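Local coordinates for O-methyltransferase family 2 (Planctopirus limnophila, PDB 5I2H), which probably transfers a methyl group from S-adenosyl-L-methionine to a hydroxyl oxygen of its substrate, and is seen here with the flavone apigenin bound, at residues A[24-32]-A[316-324]; A[339-348]-A[356-364]. All coordinates share one frame; numbering follows the deposited sequence.

Contact 1. Residues A[24-32]-A[316-324]; sequences FRGNFATEL and LYSLALFSL. With AGI (5,7-dihydroxy-2-(4-hydroxyphenyl)-4H-chromen-4-one), chain C.
Arg25 lies alongside Tyr317, both side chains pointing the same way, with guanidinium and ring planes 19° apart. CB of Arg25 starts the contact against CB of Leu316 at 3.8 Å. The chain bends at chi2, and CD then passes over CA and CB of Tyr317. NE reaches CB and CD1 of the tyrosine. CZ sits 3.3 Å from CD1 of Tyr317, which lies over the centre of the guanidinium plane. NH1 hangs over the rim of the ring, 3.5 Å from CD1 of Tyr317. NH2 is hydrogen-bonded to Tyr109 of the second subunit, so the guanidinium that lies over the tyrosine also reaches across the dimer. Leu321 CD1 lies on the other face of the tyrosine ring, and OAC of the apigenin is near the ring's plane at its edge. Here a helix of the dimerisation domain crosses one of the methyltransferase domain at 80°, with axes 8.7 Å apart. One knob-into-hole contact seats the crossing: Phe28 drops among Leu316, Leu319, Ala320 and Ser323. Its CG stands anti to the carbonyl carbon (chi1 -71°), which carries the ring over the backbone of Leu319 and Ala320. CE2 of Phe28 touches CB of Ala320 at 3.5 Å. Asn27 ND2 lies 3.3 Å above the other face of this ring. Ser323 OG bonds back to Leu319 O at 2.8 Å, so its hydroxyl is satisfied within its own helix. Farther along, CD2 of Leu32 meets CD1 of Leu319 at 3.7 Å, the two side chains crossing at about a right angle.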
loop_
_atom_site.group_PDB
_atom_site.type_symbol
_atom_site.label_atom_id
_atom_site.label_comp_id
_atom_site.label_asym_id
_atom_site.label_seq_id
_atom_site.Cartn_x
_atom_site.Cartn_y
_atom_site.Cartn_z
ATOM N N PHE A 24 5.300 1.338 -3.422
ATOM C CA PHE A 24 4.589 1.871 -4.571
ATOM C C PHE A 24 3.387 1.018 -4.977
ATOM O O PHE A 24 2.448 1.548 -5.596
ATOM C CB PHE A 24 5.590 2.019 -5.731
ATOM C CG PHE A 24 4.993 2.574 -6.991
ATOM C CD1 PHE A 24 4.540 3.876 -7.038
ATOM C CD2 PHE A 24 4.963 1.810 -8.141
ATOM C CE1 PHE A 24 4.007 4.410 -8.199
ATOM C CE2 PHE A 24 4.435 2.331 -9.330
ATOM C CZ PHE A 24 3.958 3.649 -9.348
ATOM N N ARG A 25 3.386 -0.293 -4.659
ATOM C CA ARG A 25 2.244 -1.141 -5.028
ATOM C C ARG A 25 1.074 -1.038 -4.067
ATOM O O ARG A 25 0.122 -1.820 -4.211
ATOM C CB ARG A 25 2.599 -2.617 -5.065
ATOM C CG ARG A 25 3.929 -2.928 -5.529
ATOM C CD ARG A 25 3.989 -2.893 -6.980
ATOM N NE ARG A 25 5.306 -3.319 -7.436
ATOM C CZ ARG A 25 5.783 -2.947 -8.608
ATOM N NH1 ARG A 25 6.974 -3.347 -9.005
ATOM N NH2 ARG A 25 5.037 -2.135 -9.378
ATOM N N GLY A 26 1.140 -0.155 -3.061
ATOM C CA GLY A 26 0.139 -0.168 -2.003
ATOM C C GLY A 26 -1.281 0.022 -2.491
ATOM O O GLY A 26 -2.212 -0.512 -1.883
ATOM N N ASN A 27 -1.481 0.815 -3.548
ATOM C CA ASN A 27 -2.853 1.033 -4.024
ATOM C C ASN A 27 -3.558 -0.276 -4.358
ATOM O O ASN A 27 -4.787 -0.356 -4.231
ATOM C CB ASN A 27 -2.893 1.917 -5.280
ATOM C CG ASN A 27 -2.190 1.245 -6.464
ATOM O OD1 ASN A 27 -0.971 1.041 -6.426
ATOM N ND2 ASN A 27 -2.954 0.864 -7.492
ATOM N N PHE A 28 -2.817 -1.286 -4.836
ATOM C CA PHE A 28 -3.488 -2.524 -5.206
ATOM C C PHE A 28 -3.992 -3.281 -3.997
ATOM O O PHE A 28 -4.933 -4.073 -4.143
ATOM C CB PHE A 28 -2.581 -3.394 -6.080
ATOM C CG PHE A 28 -2.416 -2.816 -7.443
ATOM C CD1 PHE A 28 -3.473 -2.866 -8.340
ATOM C CD2 PHE A 28 -1.235 -2.145 -7.797
ATOM C CE1 PHE A 28 -3.349 -2.303 -9.611
ATOM C CE2 PHE A 28 -1.095 -1.571 -9.060
ATOM C CZ PHE A 28 -2.171 -1.640 -9.971
ATOM N N ALA A 29 -3.402 -3.067 -2.813
ATOM C CA ALA A 29 -3.984 -3.618 -1.590
ATOM C C ALA A 29 -5.340 -2.976 -1.298
ATOM O O ALA A 29 -6.348 -3.673 -1.107
ATOM C CB ALA A 29 -3.021 -3.414 -0.413
ATOM N N THR A 30 -5.392 -1.640 -1.319
ATOM C CA THR A 30 -6.659 -0.940 -1.095
ATOM C C THR A 30 -7.709 -1.376 -2.109
ATOM O O THR A 30 -8.851 -1.687 -1.756
ATOM C CB THR A 30 -6.431 0.565 -1.223
ATOM O OG1 THR A 30 -5.355 0.931 -0.371
ATOM C CG2 THR A 30 -7.708 1.358 -0.885
ATOM N N GLU A 31 -7.331 -1.385 -3.383
ATOM C CA GLU A 31 -8.287 -1.698 -4.441
ATOM C C GLU A 31 -8.776 -3.141 -4.361
ATOM O O GLU A 31 -9.969 -3.408 -4.559
ATOM C CB GLU A 31 -7.653 -1.416 -5.795
ATOM C CG GLU A 31 -7.459 0.095 -6.006
ATOM C CD GLU A 31 -6.390 0.414 -7.076
ATOM O OE1 GLU A 31 -5.941 -0.506 -7.793
ATOM O OE2 GLU A 31 -6.010 1.589 -7.215
ATOM N N LEU A 32 -7.889 -4.095 -4.086
ATOM C CA LEU A 32 -8.359 -5.475 -4.012
ATOM C C LEU A 32 -9.276 -5.676 -2.805
ATOM O O LEU A 32 -10.261 -6.422 -2.880
ATOM C CB LEU A 32 -7.189 -6.451 -3.965
ATOM C CG LEU A 32 -7.636 -7.940 -4.017
ATOM C CD1 LEU A 32 -8.382 -8.288 -5.296
ATOM C CD2 LEU A 32 -6.461 -8.853 -3.921
ATOM N N LEU A 316 0.853 -8.224 -4.966
ATOM C CA LEU A 316 0.365 -6.895 -5.350
ATOM C C LEU A 316 0.906 -6.485 -6.713
ATOM O O LEU A 316 0.176 -5.925 -7.537
ATOM C CB LEU A 316 0.721 -5.850 -4.283
ATOM C CG LEU A 316 0.063 -6.107 -2.902
ATOM C CD1 LEU A 316 0.406 -4.967 -1.925
ATOM C CD2 LEU A 316 -1.496 -6.247 -3.040
ATOM N N TYR A 317 2.187 -6.746 -6.964
ATOM C CA TYR A 317 2.750 -6.486 -8.285
ATOM C C TYR A 317 2.010 -7.288 -9.352
ATOM O O TYR A 317 1.762 -6.787 -10.461
ATOM C CB TYR A 317 4.244 -6.809 -8.249
ATOM C CG TYR A 317 4.969 -6.591 -9.541
ATOM C CD1 TYR A 317 4.665 -5.520 -10.366
ATOM C CD2 TYR A 317 5.992 -7.437 -9.909
ATOM C CE1 TYR A 317 5.358 -5.314 -11.546
ATOM C CE2 TYR A 317 6.690 -7.243 -11.090
ATOM C CZ TYR A 317 6.353 -6.192 -11.905
ATOM O OH TYR A 317 7.062 -5.991 -13.064
ATOM N N SER A 318 1.607 -8.523 -9.017
ATOM C CA SER A 318 0.814 -9.337 -9.941
ATOM C C SER A 318 -0.506 -8.663 -10.320
ATOM O O SER A 318 -0.947 -8.745 -11.478
ATOM C CB SER A 318 0.556 -10.700 -9.313
ATOM O OG SER A 318 0.111 -11.586 -10.315
ATOM N N LEU A 319 -1.160 -8.002 -9.358
ATOM C CA LEU A 319 -2.365 -7.243 -9.681
ATOM C C LEU A 319 -2.068 -6.101 -10.639
ATOM O O LEU A 319 -2.887 -5.804 -11.515
ATOM C CB LEU A 319 -3.014 -6.711 -8.415
ATOM C CG LEU A 319 -3.668 -7.810 -7.591
ATOM C CD1 LEU A 319 -3.827 -7.359 -6.102
ATOM C CD2 LEU A 319 -5.035 -8.211 -8.189
ATOM N N ALA A 320 -0.913 -5.439 -10.481
ATOM C CA ALA A 320 -0.520 -4.417 -11.452
ATOM C C ALA A 320 -0.344 -5.028 -12.838
ATOM O O ALA A 320 -0.805 -4.470 -13.832
ATOM C CB ALA A 320 0.775 -3.721 -11.026
ATOM N N LEU A 321 0.340 -6.178 -12.919
ATOM C CA LEU A 321 0.548 -6.826 -14.220
ATOM C C LEU A 321 -0.777 -7.290 -14.822
ATOM O O LEU A 321 -1.002 -7.179 -16.045
ATOM C CB LEU A 321 1.509 -8.005 -14.061
ATOM C CG LEU A 321 2.939 -7.631 -13.654
ATOM C CD1 LEU A 321 3.704 -8.894 -13.318
ATOM C CD2 LEU A 321 3.642 -6.815 -14.772
ATOM N N PHE A 322 -1.664 -7.822 -13.983
ATOM C CA PHE A 322 -2.983 -8.231 -14.459
ATOM C C PHE A 322 -3.734 -7.043 -15.037
ATOM O O PHE A 322 -4.433 -7.167 -16.059
ATOM C CB PHE A 322 -3.773 -8.854 -13.305
ATOM C CG PHE A 322 -5.210 -9.118 -13.638
ATOM C CD1 PHE A 322 -5.573 -10.277 -14.313
ATOM C CD2 PHE A 322 -6.205 -8.174 -13.319
ATOM C CE1 PHE A 322 -6.899 -10.508 -14.655
ATOM C CE2 PHE A 322 -7.531 -8.403 -13.640
ATOM C CZ PHE A 322 -7.886 -9.571 -14.310
ATOM N N SER A 323 -3.575 -5.870 -14.407
ATOM C CA SER A 323 -4.305 -4.679 -14.835
ATOM C C SER A 323 -3.781 -4.130 -16.149
ATOM O O SER A 323 -4.535 -3.484 -16.883
ATOM C CB SER A 323 -4.218 -3.579 -13.778
ATOM O OG SER A 323 -4.797 -4.031 -12.572
ATOM N N LEU A 324 -2.502 -4.347 -16.442
ATOM C CA LEU A 324 -1.845 -3.705 -17.569
ATOM C C LEU A 324 -1.545 -4.632 -18.737
ATOM O O LEU A 324 -1.215 -4.133 -19.825
ATOM C CB LEU A 324 -0.527 -3.075 -17.108
ATOM C CG LEU A 324 -0.642 -1.912 -16.116
ATOM C CD1 LEU A 324 0.697 -1.618 -15.481
ATOM C CD2 LEU A 324 -1.154 -0.684 -16.839
HETATM C CAG AGI C . 2.988 -0.076 -18.140
HETATM C CAE AGI C . 2.157 1.010 -18.399
HETATM C CAM AGI C . 1.350 0.987 -19.532
HETATM O OAB AGI C . 0.539 2.061 -19.764
HETATM C CAF AGI C . 1.373 -0.115 -20.404
HETATM C CAH AGI C . 2.207 -1.208 -20.142
HETATM C CAP AGI C . 3.014 -1.177 -19.003
HETATM C CAQ AGI C . 3.944 -2.270 -18.609
HETATM O OAL AGI C . 4.409 -2.130 -17.322
HETATM C CAJ AGI C . 4.329 -3.340 -19.436
HETATM C CAR AGI C . 5.216 -4.317 -18.945
HETATM O OAA AGI C . 5.586 -5.268 -19.676
HETATM C CAT AGI C . 5.742 -4.182 -17.535
HETATM C CAS AGI C . 5.272 -3.020 -16.746
HETATM C CAK AGI C . 5.694 -2.821 -15.443
HETATM C CAN AGI C . 6.571 -3.715 -14.861
HETATM O OAC AGI C . 6.962 -3.456 -13.592
HETATM C CAI AGI C . 7.066 -4.835 -15.547
HETATM C CAO AGI C . 6.697 -5.116 -16.852
HETATM O OAD AGI C . 7.209 -6.210 -17.446
#

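Contact 2. Residues A[339-348]-A[356-364]; sequences IAGADLKYVD and GHLILSEKV
Ile339, on the last turns of helix 332-341, sends CD1 to CG2 of Ile359 at 3.8 Å. CG2 of Ile359 also meets CE1 of Tyr346, in the plane of that ring at its edge. CG1 of Ile339 stands anti to its carbonyl carbon (chi1 -71°), and CG2 of Ile339 packs against CB of Ser361 at 3.8 Å. An alanine here would remove these branches, and would probably open a gap beside Ile359 and Ser361 and leave the helix less firmly seated on the strand. Leu344 continues the apolar layer, its CB 4.1 Å from CB of Ser361. On the face that carries Leu360 and Glu362, CG2 of Val347 leans on CB of Glu362. Farther out, CB of Lys345 packs on CG1 of the C-terminal Val364 at 3.8 Å.

The backbones of the two strands bond between these layers. Lys345 N gives an almost straight bond to Glu362 O, 2.9 Å long with 174° at the hydrogen. Glu362 N returns one to Lys345 O. Val347 N and Asp348 N both bond to Leu360 O, at 2.8 and 3.2 Å, from the same face of its carbonyl plane. Leu360 N then bonds to Asp348 O at 2.9 Å. These two bonds to one carbonyl mark a one-residue shift in register. Asp348 N lies over the centre of the Tyr346 ring. Before the strand, a Schellman motif with positive phi at Asp343 ends the helix. The strands form an antiparallel beta hairpin with a classic bulge, at the edge of the Rossmann-like methyltransferase sheet with strand order 3-2-1-4-5-7-6.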
loop_
_atom_site.group_PDB
_atom_site.type_symbol
_atom_site.label_atom_id
_atom_site.label_comp_id
_atom_site.label_asym_id
_atom_site.label_seq_id
_atom_site.Cartn_x
_atom_site.Cartn_y
_atom_site.Cartn_z
ATOM N N ILE A 339 9.216 -24.867 -19.187
ATOM C CA ILE A 339 10.564 -25.325 -19.495
ATOM C C ILE A 339 10.546 -26.801 -19.856
ATOM O O ILE A 339 11.103 -27.218 -20.888
ATOM C CB ILE A 339 11.492 -25.030 -18.300
ATOM C CG1 ILE A 339 11.722 -23.510 -18.199
ATOM C CG2 ILE A 339 12.823 -25.749 -18.456
ATOM C CD1 ILE A 339 12.223 -23.062 -16.866
ATOM N N ALA A 340 9.883 -27.611 -19.016
ATOM C CA ALA A 340 9.811 -29.054 -19.247
ATOM C C ALA A 340 8.997 -29.383 -20.489
ATOM O O ALA A 340 9.283 -30.375 -21.176
ATOM C CB ALA A 340 9.202 -29.760 -18.029
ATOM N N GLY A 341 7.971 -28.582 -20.787
ATOM C CA GLY A 341 7.203 -28.820 -21.991
ATOM C C GLY A 341 7.958 -28.513 -23.260
ATOM O O GLY A 341 7.588 -29.011 -24.321
ATOM N N ALA A 342 9.000 -27.701 -23.182
ATOM C CA ALA A 342 9.841 -27.406 -24.331
ATOM C C ALA A 342 11.048 -28.337 -24.393
ATOM O O ALA A 342 11.917 -28.169 -25.253
ATOM C CB ALA A 342 10.277 -25.929 -24.292
ATOM N N ASP A 343 11.122 -29.292 -23.481
ATOM C CA ASP A 343 12.155 -30.311 -23.447
ATOM C C ASP A 343 13.522 -29.747 -23.092
ATOM O O ASP A 343 14.536 -30.407 -23.305
ATOM C CB ASP A 343 12.194 -31.086 -24.779
ATOM C CG ASP A 343 10.936 -31.934 -24.977
ATOM O OD1 ASP A 343 10.452 -32.488 -23.961
ATOM O OD2 ASP A 343 10.413 -32.021 -26.114
ATOM N N LEU A 344 13.562 -28.531 -22.542
ATOM C CA LEU A 344 14.738 -27.966 -21.898
ATOM C C LEU A 344 15.028 -28.682 -20.581
ATOM O O LEU A 344 14.140 -29.247 -19.953
ATOM C CB LEU A 344 14.493 -26.499 -21.582
ATOM C CG LEU A 344 14.399 -25.516 -22.722
ATOM C CD1 LEU A 344 13.715 -24.260 -22.211
ATOM C CD2 LEU A 344 15.805 -25.182 -23.097
ATOM N N LYS A 345 16.265 -28.577 -20.116
ATOM C CA LYS A 345 16.640 -29.102 -18.803
ATOM C C LYS A 345 16.778 -27.941 -17.821
ATOM O O LYS A 345 17.594 -27.045 -18.038
ATOM C CB LYS A 345 17.949 -29.870 -18.913
ATOM C CG LYS A 345 18.486 -30.447 -17.628
ATOM C CD LYS A 345 19.862 -31.050 -17.927
ATOM C CE LYS A 345 19.943 -32.549 -17.605
ATOM N NZ LYS A 345 19.645 -32.822 -16.179
ATOM N N TYR A 346 15.979 -27.954 -16.754
ATOM C CA TYR A 346 16.089 -26.936 -15.723
ATOM C C TYR A 346 17.427 -27.078 -15.011
ATOM O O TYR A 346 17.865 -28.193 -14.699
ATOM C CB TYR A 346 14.939 -27.071 -14.735
ATOM C CG TYR A 346 15.078 -26.208 -13.510
ATOM C CD1 TYR A 346 14.815 -24.849 -13.561
ATOM C CD2 TYR A 346 15.460 -26.756 -12.288
ATOM C CE1 TYR A 346 14.953 -24.049 -12.437
ATOM C CE2 TYR A 346 15.572 -25.966 -11.152
ATOM C CZ TYR A 346 15.320 -24.607 -11.240
ATOM O OH TYR A 346 15.441 -23.819 -10.116
ATOM N N VAL A 347 18.090 -25.952 -14.767
ATOM C CA VAL A 347 19.417 -25.933 -14.159
ATOM C C VAL A 347 19.393 -25.299 -12.773
ATOM O O VAL A 347 19.857 -25.900 -11.800
ATOM C CB VAL A 347 20.443 -25.229 -15.078
ATOM C CG1 VAL A 347 21.821 -25.144 -14.400
ATOM C CG2 VAL A 347 20.537 -25.945 -16.408
ATOM N N ASP A 348 18.893 -24.069 -12.663
ATOM C CA ASP A 348 19.059 -23.373 -11.390
ATOM C C ASP A 348 18.142 -22.157 -11.361
ATOM O O ASP A 348 17.619 -21.727 -12.393
ATOM C CB ASP A 348 20.524 -22.953 -11.202
ATOM C CG ASP A 348 20.920 -22.811 -9.753
ATOM O OD1 ASP A 348 20.033 -22.870 -8.881
ATOM O OD2 ASP A 348 22.141 -22.646 -9.488
ATOM N N GLY A 356 13.746 -9.962 -8.405
ATOM C CA GLY A 356 14.006 -10.728 -9.612
ATOM C C GLY A 356 14.720 -12.028 -9.330
ATOM O O GLY A 356 15.423 -12.187 -8.318
ATOM N N HIS A 357 14.496 -12.991 -10.218
ATOM C CA HIS A 357 15.142 -14.294 -10.160
ATOM C C HIS A 357 15.558 -14.675 -11.562
ATOM O O HIS A 357 14.786 -14.489 -12.496
ATOM C CB HIS A 357 14.203 -15.374 -9.622
ATOM C CG HIS A 357 13.960 -15.240 -8.164
ATOM N ND1 HIS A 357 12.981 -14.422 -7.639
ATOM C CD2 HIS A 357 14.636 -15.755 -7.112
ATOM C CE1 HIS A 357 13.037 -14.476 -6.318
ATOM N NE2 HIS A 357 14.033 -15.273 -5.973
ATOM N N LEU A 358 16.765 -15.209 -11.700
ATOM C CA LEU A 358 17.246 -15.727 -12.977
ATOM C C LEU A 358 17.012 -17.232 -12.957
ATOM O O LEU A 358 17.621 -17.957 -12.152
ATOM C CB LEU A 358 18.724 -15.390 -13.184
ATOM C CG LEU A 358 19.414 -16.128 -14.336
ATOM C CD1 LEU A 358 18.730 -15.898 -15.712
ATOM C CD2 LEU A 358 20.909 -15.741 -14.376
ATOM N N ILE A 359 16.105 -17.694 -13.809
ATOM C CA ILE A 359 15.832 -19.116 -13.972
ATOM C C ILE A 359 16.621 -19.587 -15.183
ATOM O O ILE A 359 16.358 -19.150 -16.307
ATOM C CB ILE A 359 14.328 -19.368 -14.159
ATOM C CG1 ILE A 359 13.527 -18.766 -13.009
ATOM C CG2 ILE A 359 14.013 -20.874 -14.363
ATOM C CD1 ILE A 359 12.035 -18.761 -13.363
ATOM N N LEU A 360 17.563 -20.499 -14.966
ATOM C CA LEU A 360 18.461 -20.988 -16.003
ATOM C C LEU A 360 18.037 -22.380 -16.448
ATOM O O LEU A 360 17.798 -23.249 -15.602
ATOM C CB LEU A 360 19.899 -21.036 -15.486
ATOM C CG LEU A 360 20.616 -19.723 -15.311
ATOM C CD1 LEU A 360 20.887 -19.542 -13.860
ATOM C CD2 LEU A 360 21.912 -19.797 -16.096
ATOM N N SER A 361 17.928 -22.572 -17.767
ATOM C CA SER A 361 17.638 -23.869 -18.362
ATOM C C SER A 361 18.524 -24.064 -19.585
ATOM O O SER A 361 19.013 -23.098 -20.183
ATOM C CB SER A 361 16.165 -23.995 -18.749
ATOM O OG SER A 361 15.327 -23.693 -17.651
ATOM N N GLU A 362 18.723 -25.331 -19.957
ATOM C CA GLU A 362 19.712 -25.688 -20.965
ATOM C C GLU A 362 19.081 -26.543 -22.058
ATOM O O GLU A 362 18.303 -27.457 -21.777
ATOM C CB GLU A 362 20.899 -26.431 -20.323
ATOM C CG GLU A 362 22.068 -26.637 -21.265
ATOM C CD GLU A 362 23.280 -27.285 -20.599
ATOM O OE1 GLU A 362 23.665 -26.866 -19.485
ATOM O OE2 GLU A 362 23.849 -28.216 -21.191
ATOM N N LYS A 363 19.423 -26.237 -23.308
ATOM C CA LYS A 363 18.916 -27.002 -24.439
ATOM C C LYS A 363 19.600 -28.355 -24.452
ATOM O O LYS A 363 20.836 -28.434 -24.396
ATOM C CB LYS A 363 19.197 -26.276 -25.757
ATOM C CG LYS A 363 18.750 -27.054 -27.007
ATOM C CD LYS A 363 17.259 -26.809 -27.255
ATOM C CE LYS A 363 16.778 -27.441 -28.520
ATOM N NZ LYS A 363 16.815 -26.525 -29.689
ATOM N N VAL A 364 18.807 -29.422 -24.552
ATOM C CA VAL A 364 19.386 -30.748 -24.588
ATOM C C VAL A 364 19.051 -31.407 -25.906
ATOM O O VAL A 364 19.577 -32.491 -26.184
ATOM C CB VAL A 364 18.913 -31.608 -23.412
ATOM C CG1 VAL A 364 19.509 -31.085 -22.111
ATOM C CG2 VAL A 364 17.409 -31.622 -23.365
ATOM O OXT VAL A 364 18.268 -30.863 -26.697
#

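From the N terminus, the chain enters contact 1 almost at once, with 24-32 in the dimerisation domain. Contact 1 closes 284 residues later, when helix 312-324 returns to meet it. That long loop holds the rest of the dimerisation domain and the first five strands of the large sheet. Helix 332-341 follows, and contact 2 opens at its end. It closes once strand 345-351 has ended and the chain has turned back into 357-362. The two contacts are therefore in series, neither nested nor crossed. The centres of contacts 1 and 2 lie about 29 Å apart. Contact 1 ties domain to domain beside the apigenin pocket, whereas contact 2 finishes the sheet edge within the methyltransferase domain.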